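Local coordinates for bluetongue virus COAT protein VP7 (Bluetongue virus, PDB 1BVP) that forms trimers that assemble as capsomers on an inner VP3 scaffold to build the viral core, and takes part in binding receptors on the host cell surface, at residues R111-T116 with K255-P261; F129-T135 with V153-I159; P138-F142 with Q239-V243; R189-N193 with Q203-G207. All coordinates share one frame; numbering follows the deposited sequence.

Interaction 1 of 4, residues R111-T116 with K255-P261; sequences RVTGET and KTLNQYP
Arg111 and Val112 supply the apolar half of this contact: both meet the CD2-CE2 border of the Tyr260 ring, obliquely and from opposite sides of its plane. Val112 CG2 comes within 3.8 Å of Tyr260 CE2, and Arg111 CG sits 3.9 Å from Tyr260 CD2. Tyr260 reaches them because its CG stands anti to the backbone N (chi1 179°), while Pro261 CD lies over one face of its ring. Leu311 of helix 304-323 touches both Val112 and Tyr260.

Polar groups gather one turn further along the helix. The Glu115 carboxylate stands across the Gln259 amide, planes 79° apart, and Glu115 CG rests 3.4 Å from Gln259 O. The amide is held by its nitrogen: Gln259 NE2 gives a bent bond to Thr256 O (3.2 Å) and another to Pro301 O. Thr256 OG1 accepts from Asn258 N at 3.1 Å, an ST turn that braces the type I turn from Thr256 to Gln259.

The charged groups of Arg111 and Lys255 find their partners outside the two segments. Lys255 passes its CE 3.2 Å from Glu115 OE1, but its NZ bonds to Thr118 O. A long arginine suits position 111: its guanidinium forms salt bridges with Asp318 and Glu266 of the second subunit. This is typical of a domain junction: the end of helix 103-116 meets the chain returning from the beta domain into the helical one, beside the trimer interface.

Interaction 2 of 4, residues F129-T135 with V153-I159; sequences FLETEET and VCGPDMI
Phe129 N donates to Pro156 O at 2.6 Å, and this is the one hydrogen bond between the two segments. It ties the loop ahead of strand 134-136 to the tip of a beta hairpin, formed by strands 149-155 and 158-163 in the jelly-roll domain of VP7. Cys154 N bonds to Met158 O (2.9 Å) just behind the turn. Gly155 and Pro156 suit that turn, glycine because at its nearly fully extended angles a CB would crowd Pro156 CD, and proline by its ring-fixed phi; the proline carbonyl points to the loop.

Beyond the bond, the Phe129 ring packs against the hairpin. Phe129 CG lies anti to the carbonyl carbon (chi1 -62°), which carries the ring toward the hairpin; Pro156 O remains at the ring's edge. The far end of the ring meets Ile159, with Phe129 CE2 3.5 Å from Ile159 CG2, while Phe129 CD1 approaches Val153 CG1 at 4.3 Å. Beta-branched residues on the two hairpin arms thus offer methyls to a flat ring, and Ile174 and Phe175 pack on Ile159.

Glu134 makes a salt bridge to Arg190 of the third subunit, and Glu134 and Thr135 pair in parallel with a strand of that chain. Within the loop, Thr132 OG1 donates to Phe129 O at 2.9 Å, nearly along the C=O axis, and the same hydroxyl oxygen also bonds to Arg189 NE of the third subunit.

Interaction 3 of 4, residues P138-F142 with Q239-V243; sequences PGRWF and QNAMV
The backbones of Trp141 and Met242 come no closer than 7.5 Å between CA atoms, and no hydrogen bond joins the two segments, so side chains bridge the gap. One segment is a loop leaving strand 134-136; the other is the start of strand 241-252 in the beta sandwich of the jelly-roll domain. The loop turns at Gly139, whose positive phi (75°) is readily adopted without a side chain. Backbone bonds from Gly139 and Trp141 to Ala195 fix it beside strand 183-195, while strand 241-252 pairs with that same strand through Met242 and Ile191.

Trp141 spans the distance. With CG anti to the backbone N (chi1 176°), its indole extends so that the six-membered ring reaches the strand. Ala241 O meets this ring at its edge, near its plane, 3.5 Å from Trp141 CZ3. Asn240 crosses it at about a right angle, its CB 3.4 Å from Trp141 CZ3 and its amide plane 70° from that of the ring. A large, flat side chain suits this place because one group can lie along several strand residues.

Met242 packs against the loop backbone from Gly139 to Trp141. Its CG lies 4.2 Å from Trp141 CE3, and its flexible thioether follows the loop, with SD 3.9 Å from Trp141 N. Ile191 and Phe194 pack on the same methionine, and Phe194 also touches Trp141. The Met242 side chain bends at chi3 (102°), bringing the methyl Met242 CE to 3.5 Å from Arg140 O.

Interaction 4 of 4, residues R189-N193 with Q203-G207; sequences RRIEN and QTQAG
This is a mostly polar contact, side chain to backbone at Thr204 and side chain to side chain at Gln203, which joins the chain just past strand 201-203 to the corner at Glu192 and Asn193 near the end of strand 183-195. The segments run roughly antiparallel, their end-to-end directions 153° apart, as expected for the two arms of a hairpin.

Thr204 holds the middle. Its OG1 donates to Ile191 O at 2.8 Å and accepts from Met242 N, so one small hydroxyl serves two strands in a buried position. The hydroxyl stands anti to the carbonyl carbon (chi1 -67°), which leaves the methyl CG2 to meet Arg190 CG at 4.0 Å.

At the corner, Asn193 ND2 gives a bond to Gln203 OE1 of 3.0 Å. The acceptor lies in the Asn193 amide plane, but the donor sits above the plane of the Gln203 side-chain carbonyl, and the two amides are turned 70° apart. Gln203 also lays its CG 3.2 Å from Glu192 O, and its CA makes a CH...O contact with that oxygen.

Arg190 runs its CD past Ala206 CA at 4.2 Å. Its guanidinium forms a salt bridge with Glu192, whose hydrogen bond (NH1 to OE1, 3.3 Å) is weak, and a further one with Glu134 of the second subunit; the arginine probably offsets the repulsion between these two acids. Arg190, Ile191 and Asn193 pair in parallel with a strand of that subunit. Such a hairpin edge, continued by a neighbouring chain, belongs to the intersubunit sheet of the VP7 jelly-roll trimer.

Interaction 1 stands apart at the junction with the helical domain, about 29 to 44 Å, centre to centre, from the other three, which all lie in the beta domain inside the loop it closes. It combines apolar packing on a tyrosine with charged groups whose partners lie outside its segments. Interactions 1 and 3 are buried, 2 and 4 only partly. Interaction 3 relies on packing alone and interaction 2 on one backbone bond with aromatic packing, whereas interaction 4 uses side-chain hydrogen bonds. Interactions 3 and 4, with centres about 9 Å apart, share neighbouring strands 241-252 and 183-195. Interactions 2 and 4 face each other across subunits, Glu134 of one chain meeting Arg190 of the next.

Interaction 1 of 4, residues R111-T116 with K255-P261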
# COMPACT_ATOMS: atom_id res chain seq x y z
N ARG A 111 -16.60 3.46 -8.55
CA ARG A 111 -15.68 2.50 -8.02
C ARG A 111 -16.24 1.86 -6.75
O ARG A 111 -16.27 0.63 -6.64
CB ARG A 111 -14.36 3.15 -7.68
CG ARG A 111 -13.39 2.06 -7.39
CD ARG A 111 -13.10 1.30 -8.69
NE ARG A 111 -11.66 1.33 -8.79
CZ ARG A 111 -10.96 1.82 -9.79
NH1 ARG A 111 -11.55 2.30 -10.86
NH2 ARG A 111 -9.66 1.98 -9.63
N VAL A 112 -16.63 2.67 -5.78
CA VAL A 112 -17.16 2.12 -4.55
C VAL A 112 -18.28 1.14 -4.88
O VAL A 112 -18.31 0.00 -4.40
CB VAL A 112 -17.71 3.20 -3.63
CG1 VAL A 112 -18.37 2.57 -2.42
CG2 VAL A 112 -16.57 4.09 -3.16
N THR A 113 -19.18 1.53 -5.76
CA THR A 113 -20.26 0.63 -6.07
C THR A 113 -19.82 -0.62 -6.82
O THR A 113 -20.17 -1.74 -6.46
CB THR A 113 -21.37 1.40 -6.76
OG1 THR A 113 -22.03 2.19 -5.76
CG2 THR A 113 -22.38 0.48 -7.41
N GLY A 114 -19.00 -0.43 -7.83
CA GLY A 114 -18.56 -1.56 -8.61
C GLY A 114 -17.80 -2.61 -7.85
O GLY A 114 -18.16 -3.79 -7.95
N GLU A 115 -16.78 -2.24 -7.07
CA GLU A 115 -16.01 -3.27 -6.39
C GLU A 115 -16.74 -3.94 -5.24
O GLU A 115 -16.68 -5.13 -5.06
CB GLU A 115 -14.59 -2.80 -5.99
CG GLU A 115 -14.47 -1.67 -4.99
CD GLU A 115 -14.40 -2.09 -3.53
OE1 GLU A 115 -14.52 -3.28 -3.22
OE2 GLU A 115 -14.21 -1.23 -2.67
N THR A 116 -17.48 -3.15 -4.51
CA THR A 116 -18.24 -3.55 -3.35
C THR A 116 -19.35 -4.54 -3.64
O THR A 116 -19.72 -5.36 -2.80
CB THR A 116 -18.82 -2.25 -2.82
OG1 THR A 116 -18.22 -1.94 -1.58
CG2 THR A 116 -20.32 -2.23 -2.77
N LYS A 255 -12.16 -9.29 1.05
CA LYS A 255 -11.73 -7.95 0.73
C LYS A 255 -10.56 -7.54 1.58
O LYS A 255 -10.49 -7.92 2.76
CB LYS A 255 -12.87 -6.94 0.91
CG LYS A 255 -14.04 -7.02 -0.09
CD LYS A 255 -13.62 -6.73 -1.51
CE LYS A 255 -14.82 -6.40 -2.41
NZ LYS A 255 -15.92 -7.38 -2.38
N THR A 256 -9.61 -6.85 0.95
CA THR A 256 -8.45 -6.35 1.65
C THR A 256 -8.51 -4.83 1.61
O THR A 256 -9.48 -4.24 1.11
CB THR A 256 -7.17 -6.83 1.02
OG1 THR A 256 -6.91 -6.11 -0.19
CG2 THR A 256 -7.28 -8.28 0.69
N LEU A 257 -7.51 -4.18 2.18
CA LEU A 257 -7.44 -2.73 2.22
C LEU A 257 -7.05 -2.13 0.86
O LEU A 257 -6.88 -0.93 0.75
CB LEU A 257 -6.42 -2.33 3.28
CG LEU A 257 -6.92 -1.68 4.56
CD1 LEU A 257 -8.34 -2.02 4.92
CD2 LEU A 257 -5.96 -2.06 5.64
N ASN A 258 -6.83 -2.97 -0.14
CA ASN A 258 -6.49 -2.49 -1.47
C ASN A 258 -7.68 -2.62 -2.40
O ASN A 258 -7.49 -2.71 -3.59
CB ASN A 258 -5.38 -3.31 -2.10
CG ASN A 258 -4.08 -3.24 -1.33
OD1 ASN A 258 -3.60 -4.25 -0.85
ND2 ASN A 258 -3.46 -2.07 -1.28
N GLN A 259 -8.90 -2.70 -1.87
CA GLN A 259 -10.10 -2.83 -2.70
C GLN A 259 -10.48 -1.50 -3.37
O GLN A 259 -11.10 -1.46 -4.44
CB GLN A 259 -11.27 -3.30 -1.85
CG GLN A 259 -11.49 -2.44 -0.65
CD GLN A 259 -12.70 -2.84 0.14
OE1 GLN A 259 -13.83 -2.70 -0.32
NE2 GLN A 259 -12.49 -3.32 1.36
N TYR A 260 -10.04 -0.41 -2.74
CA TYR A 260 -10.32 0.92 -3.20
C TYR A 260 -9.00 1.69 -3.09
O TYR A 260 -8.34 1.61 -2.08
CB TYR A 260 -11.41 1.55 -2.31
CG TYR A 260 -11.74 2.97 -2.73
CD1 TYR A 260 -11.00 4.03 -2.20
CD2 TYR A 260 -12.70 3.24 -3.72
CE1 TYR A 260 -11.19 5.32 -2.65
CE2 TYR A 260 -12.91 4.54 -4.17
CZ TYR A 260 -12.14 5.56 -3.63
OH TYR A 260 -12.24 6.84 -4.08
N PRO A 261 -8.64 2.49 -4.12
CA PRO A 261 -7.39 3.25 -4.08
C PRO A 261 -7.16 4.06 -2.82
O PRO A 261 -7.95 4.91 -2.46
CB PRO A 261 -7.42 4.11 -5.34
CG PRO A 261 -8.81 3.94 -5.88
CD PRO A 261 -9.32 2.66 -5.42

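Interaction 2 of 4, residues F129-T135 with V153-I159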
# COMPACT_ATOMS: atom_id res chain seq x y z
N PHE A 129 -1.36 -19.71 8.07
CA PHE A 129 -1.66 -20.47 9.29
C PHE A 129 -1.74 -19.63 10.53
O PHE A 129 -1.48 -20.12 11.62
CB PHE A 129 -0.62 -21.55 9.53
CG PHE A 129 -0.55 -22.57 8.45
CD1 PHE A 129 -1.52 -23.58 8.38
CD2 PHE A 129 0.45 -22.50 7.48
CE1 PHE A 129 -1.49 -24.53 7.32
CE2 PHE A 129 0.50 -23.43 6.44
CZ PHE A 129 -0.48 -24.45 6.36
N LEU A 130 -2.10 -18.37 10.39
CA LEU A 130 -2.21 -17.51 11.54
C LEU A 130 -3.18 -18.06 12.59
O LEU A 130 -2.94 -17.93 13.79
CB LEU A 130 -2.67 -16.13 11.11
CG LEU A 130 -2.76 -15.12 12.26
CD1 LEU A 130 -1.41 -14.44 12.46
CD2 LEU A 130 -3.85 -14.10 11.97
N GLU A 131 -4.25 -18.69 12.17
CA GLU A 131 -5.20 -19.15 13.16
C GLU A 131 -5.09 -20.60 13.54
O GLU A 131 -6.04 -21.36 13.40
CB GLU A 131 -6.62 -18.79 12.74
CG GLU A 131 -6.78 -17.32 12.45
CD GLU A 131 -8.22 -16.90 12.23
OE1 GLU A 131 -8.99 -17.70 11.64
OE2 GLU A 131 -8.56 -15.77 12.66
N THR A 132 -3.94 -20.96 14.09
CA THR A 132 -3.65 -22.31 14.53
C THR A 132 -3.44 -22.29 16.05
O THR A 132 -2.84 -21.34 16.59
CB THR A 132 -2.38 -22.84 13.86
OG1 THR A 132 -1.34 -21.84 13.94
CG2 THR A 132 -2.66 -23.17 12.42
N GLU A 133 -3.91 -23.32 16.74
CA GLU A 133 -3.77 -23.36 18.19
C GLU A 133 -2.45 -23.93 18.68
O GLU A 133 -2.00 -23.62 19.78
CB GLU A 133 -4.90 -24.18 18.79
CG GLU A 133 -6.24 -23.57 18.63
CD GLU A 133 -7.32 -24.43 19.21
OE1 GLU A 133 -7.55 -24.40 20.45
OE2 GLU A 133 -7.92 -25.17 18.41
N GLU A 134 -1.82 -24.75 17.84
CA GLU A 134 -0.58 -25.41 18.19
C GLU A 134 0.45 -25.17 17.13
O GLU A 134 0.12 -25.09 15.96
CB GLU A 134 -0.79 -26.92 18.24
CG GLU A 134 -1.93 -27.39 19.11
CD GLU A 134 -2.32 -28.84 18.85
OE1 GLU A 134 -2.16 -29.31 17.70
OE2 GLU A 134 -2.79 -29.49 19.81
N THR A 135 1.72 -25.16 17.54
CA THR A 135 2.83 -25.01 16.62
C THR A 135 3.98 -25.95 17.10
O THR A 135 4.08 -26.27 18.30
CB THR A 135 3.27 -23.53 16.53
OG1 THR A 135 4.22 -23.36 15.47
CG2 THR A 135 3.88 -23.07 17.87
N VAL A 153 2.66 -27.89 11.40
CA VAL A 153 2.89 -26.45 11.22
C VAL A 153 3.95 -25.92 12.16
O VAL A 153 3.89 -26.20 13.36
CB VAL A 153 1.56 -25.51 11.23
CG1 VAL A 153 0.28 -26.29 11.15
CG2 VAL A 153 1.55 -24.50 12.39
N CYS A 154 4.89 -25.13 11.63
CA CYS A 154 5.94 -24.57 12.45
C CYS A 154 6.06 -23.06 12.44
O CYS A 154 7.04 -22.49 12.93
CB CYS A 154 7.26 -25.19 12.05
SG CYS A 154 7.60 -25.15 10.34
N GLY A 155 5.07 -22.39 11.87
CA GLY A 155 5.10 -20.94 11.82
C GLY A 155 3.76 -20.49 11.31
O GLY A 155 2.95 -21.34 10.91
N PRO A 156 3.50 -19.18 11.29
CA PRO A 156 2.22 -18.63 10.81
C PRO A 156 2.08 -18.82 9.30
O PRO A 156 0.98 -18.82 8.78
CB PRO A 156 2.33 -17.16 11.15
CG PRO A 156 3.47 -17.06 12.15
CD PRO A 156 4.42 -18.11 11.69
N ASP A 157 3.21 -19.07 8.64
CA ASP A 157 3.24 -19.24 7.19
C ASP A 157 4.05 -20.44 6.77
O ASP A 157 4.45 -20.55 5.60
CB ASP A 157 3.92 -18.01 6.56
CG ASP A 157 5.38 -17.85 7.00
OD1 ASP A 157 5.80 -18.47 8.01
OD2 ASP A 157 6.11 -17.06 6.34
N MET A 158 4.21 -21.39 7.68
CA MET A 158 5.11 -22.50 7.40
C MET A 158 4.75 -23.87 7.93
O MET A 158 4.16 -24.01 9.01
CB MET A 158 6.43 -22.10 8.01
CG MET A 158 7.59 -22.76 7.45
SD MET A 158 8.61 -21.52 6.74
CE MET A 158 8.87 -22.36 5.33
N ILE A 159 5.11 -24.89 7.16
CA ILE A 159 4.95 -26.27 7.60
C ILE A 159 6.27 -26.99 7.30
O ILE A 159 7.08 -26.53 6.45
CB ILE A 159 3.80 -27.05 6.92
CG1 ILE A 159 4.17 -27.43 5.49
CG2 ILE A 159 2.49 -26.29 7.01
CD1 ILE A 159 3.41 -28.62 5.01

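Interaction 3 of 4, residues P138-F142 with Q239-V243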
# COMPACT_ATOMS: atom_id res chain seq x y z
N PRO A 138 10.50 -25.37 14.97
CA PRO A 138 11.03 -25.49 13.61
C PRO A 138 12.33 -26.28 13.53
O PRO A 138 13.25 -26.09 14.33
CB PRO A 138 11.24 -24.02 13.19
CG PRO A 138 11.32 -23.28 14.51
CD PRO A 138 10.32 -23.96 15.37
N GLY A 139 12.38 -27.19 12.56
CA GLY A 139 13.57 -27.97 12.32
C GLY A 139 13.88 -29.09 13.28
O GLY A 139 15.03 -29.48 13.41
N ARG A 140 12.87 -29.54 14.03
CA ARG A 140 13.03 -30.65 14.95
C ARG A 140 12.09 -31.72 14.45
O ARG A 140 10.92 -31.47 14.14
CB ARG A 140 12.74 -30.28 16.40
CG ARG A 140 12.39 -31.50 17.26
CD ARG A 140 12.35 -31.18 18.73
NE ARG A 140 13.64 -30.68 19.16
CZ ARG A 140 14.58 -31.38 19.80
NH1 ARG A 140 14.38 -32.66 20.13
NH2 ARG A 140 15.75 -30.82 20.04
N TRP A 141 12.66 -32.91 14.31
CA TRP A 141 11.98 -34.10 13.84
C TRP A 141 10.76 -34.44 14.67
O TRP A 141 10.72 -34.26 15.89
CB TRP A 141 12.99 -35.25 13.87
CG TRP A 141 12.42 -36.57 13.49
CD1 TRP A 141 11.78 -37.47 14.32
CD2 TRP A 141 12.41 -37.14 12.17
NE1 TRP A 141 11.37 -38.56 13.59
CE2 TRP A 141 11.74 -38.40 12.27
CE3 TRP A 141 12.89 -36.72 10.92
CZ2 TRP A 141 11.54 -39.23 11.17
CZ3 TRP A 141 12.69 -37.55 9.82
CH2 TRP A 141 12.02 -38.80 9.96
N PHE A 142 9.74 -34.92 13.99
CA PHE A 142 8.52 -35.34 14.67
C PHE A 142 7.68 -36.18 13.74
O PHE A 142 7.30 -35.74 12.64
CB PHE A 142 7.73 -34.17 15.21
CG PHE A 142 6.46 -34.56 15.88
CD1 PHE A 142 5.34 -34.89 15.13
CD2 PHE A 142 6.40 -34.63 17.28
CE1 PHE A 142 4.15 -35.29 15.77
CE2 PHE A 142 5.22 -35.02 17.92
CZ PHE A 142 4.09 -35.35 17.17
N GLN A 239 18.19 -42.23 4.41
CA GLN A 239 18.29 -41.57 5.71
C GLN A 239 17.03 -40.75 5.93
O GLN A 239 16.30 -40.48 4.97
CB GLN A 239 19.44 -40.59 5.71
CG GLN A 239 20.81 -41.17 5.84
CD GLN A 239 21.79 -40.08 6.20
OE1 GLN A 239 21.63 -39.41 7.22
NE2 GLN A 239 22.76 -39.85 5.33
N ASN A 240 16.81 -40.30 7.16
CA ASN A 240 15.66 -39.45 7.44
C ASN A 240 15.87 -38.10 6.73
O ASN A 240 17.02 -37.63 6.55
CB ASN A 240 15.50 -39.15 8.92
CG ASN A 240 15.55 -40.37 9.76
OD1 ASN A 240 16.59 -40.67 10.32
ND2 ASN A 240 14.45 -41.09 9.85
N ALA A 241 14.75 -37.48 6.36
CA ALA A 241 14.77 -36.20 5.68
C ALA A 241 13.70 -35.27 6.23
O ALA A 241 12.71 -35.71 6.82
CB ALA A 241 14.55 -36.40 4.18
N MET A 242 13.96 -33.97 6.09
CA MET A 242 12.99 -32.94 6.49
C MET A 242 12.88 -31.87 5.41
O MET A 242 13.90 -31.45 4.83
CB MET A 242 13.38 -32.30 7.80
CG MET A 242 12.88 -33.06 8.95
SD MET A 242 13.04 -32.17 10.46
CE MET A 242 11.29 -31.61 10.66
N VAL A 243 11.66 -31.48 5.06
CA VAL A 243 11.51 -30.40 4.09
C VAL A 243 10.62 -29.33 4.68
O VAL A 243 9.76 -29.67 5.53
CB VAL A 243 10.89 -30.86 2.72
CG1 VAL A 243 11.66 -32.01 2.16
CG2 VAL A 243 9.44 -31.22 2.88

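Interaction 4 of 4, residues R189-N193 with Q203-G207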
# COMPACT_ATOMS: atom_id res chain seq x y z
N ARG A 189 11.85 -26.10 0.69
CA ARG A 189 13.28 -26.20 0.88
C ARG A 189 13.65 -27.48 1.66
O ARG A 189 12.81 -28.07 2.38
CB ARG A 189 13.75 -25.00 1.69
CG ARG A 189 13.46 -23.69 1.05
CD ARG A 189 13.87 -22.55 1.95
NE ARG A 189 13.46 -21.25 1.41
CZ ARG A 189 12.29 -20.65 1.65
NH1 ARG A 189 11.38 -21.22 2.43
NH2 ARG A 189 12.00 -19.48 1.11
N ARG A 190 14.86 -27.96 1.44
CA ARG A 190 15.39 -29.10 2.19
C ARG A 190 15.91 -28.50 3.49
O ARG A 190 16.59 -27.45 3.45
CB ARG A 190 16.60 -29.72 1.46
CG ARG A 190 16.24 -30.85 0.54
CD ARG A 190 17.43 -31.32 -0.27
NE ARG A 190 17.72 -30.46 -1.42
CZ ARG A 190 18.83 -29.72 -1.51
NH1 ARG A 190 19.73 -29.75 -0.52
NH2 ARG A 190 19.00 -28.91 -2.55
N ILE A 191 15.52 -29.05 4.65
CA ILE A 191 16.07 -28.55 5.92
C ILE A 191 17.39 -29.32 6.04
O ILE A 191 17.42 -30.52 6.36
CB ILE A 191 15.17 -28.84 7.12
CG1 ILE A 191 13.76 -28.26 6.90
CG2 ILE A 191 15.78 -28.22 8.38
CD1 ILE A 191 12.79 -28.53 8.04
N GLU A 192 18.48 -28.65 5.69
CA GLU A 192 19.83 -29.21 5.66
C GLU A 192 20.39 -29.71 6.98
O GLU A 192 21.21 -30.63 6.97
CB GLU A 192 20.78 -28.19 5.02
CG GLU A 192 21.99 -28.76 4.33
CD GLU A 192 21.65 -29.89 3.38
OE1 GLU A 192 20.58 -29.86 2.71
OE2 GLU A 192 22.47 -30.83 3.30
N ASN A 193 19.97 -29.14 8.11
CA ASN A 193 20.48 -29.55 9.42
C ASN A 193 19.32 -29.46 10.39
O ASN A 193 18.84 -28.36 10.63
CB ASN A 193 21.57 -28.57 9.88
CG ASN A 193 22.40 -29.10 11.04
OD1 ASN A 193 22.62 -28.41 12.04
ND2 ASN A 193 22.97 -30.28 10.86
N GLN A 203 21.34 -34.61 8.81
CA GLN A 203 21.33 -33.90 7.53
C GLN A 203 20.29 -34.48 6.60
O GLN A 203 19.93 -35.66 6.71
CB GLN A 203 22.65 -34.09 6.80
CG GLN A 203 23.43 -32.86 6.59
CD GLN A 203 24.27 -32.54 7.79
OE1 GLN A 203 23.78 -32.48 8.92
NE2 GLN A 203 25.58 -32.38 7.55
N THR A 204 19.82 -33.66 5.67
CA THR A 204 18.88 -34.13 4.66
C THR A 204 19.73 -34.28 3.40
O THR A 204 20.44 -33.34 3.01
CB THR A 204 17.71 -33.15 4.47
OG1 THR A 204 16.91 -33.14 5.66
CG2 THR A 204 16.83 -33.63 3.32
N GLN A 205 19.77 -35.49 2.86
CA GLN A 205 20.55 -35.77 1.65
C GLN A 205 19.82 -35.22 0.44
O GLN A 205 18.59 -35.17 0.43
CB GLN A 205 20.75 -37.30 1.42
CG GLN A 205 21.52 -38.09 2.49
CD GLN A 205 22.84 -37.43 2.85
OE1 GLN A 205 23.09 -37.09 4.02
NE2 GLN A 205 23.69 -37.22 1.85
N ALA A 206 20.55 -34.80 -0.59
CA ALA A 206 19.88 -34.31 -1.80
C ALA A 206 19.16 -35.51 -2.41
O ALA A 206 19.59 -36.65 -2.25
CB ALA A 206 20.90 -33.74 -2.78
N GLY A 207 18.05 -35.28 -3.09
CA GLY A 207 17.36 -36.40 -3.71
C GLY A 207 15.90 -36.41 -3.39
O GLY A 207 15.12 -37.10 -4.05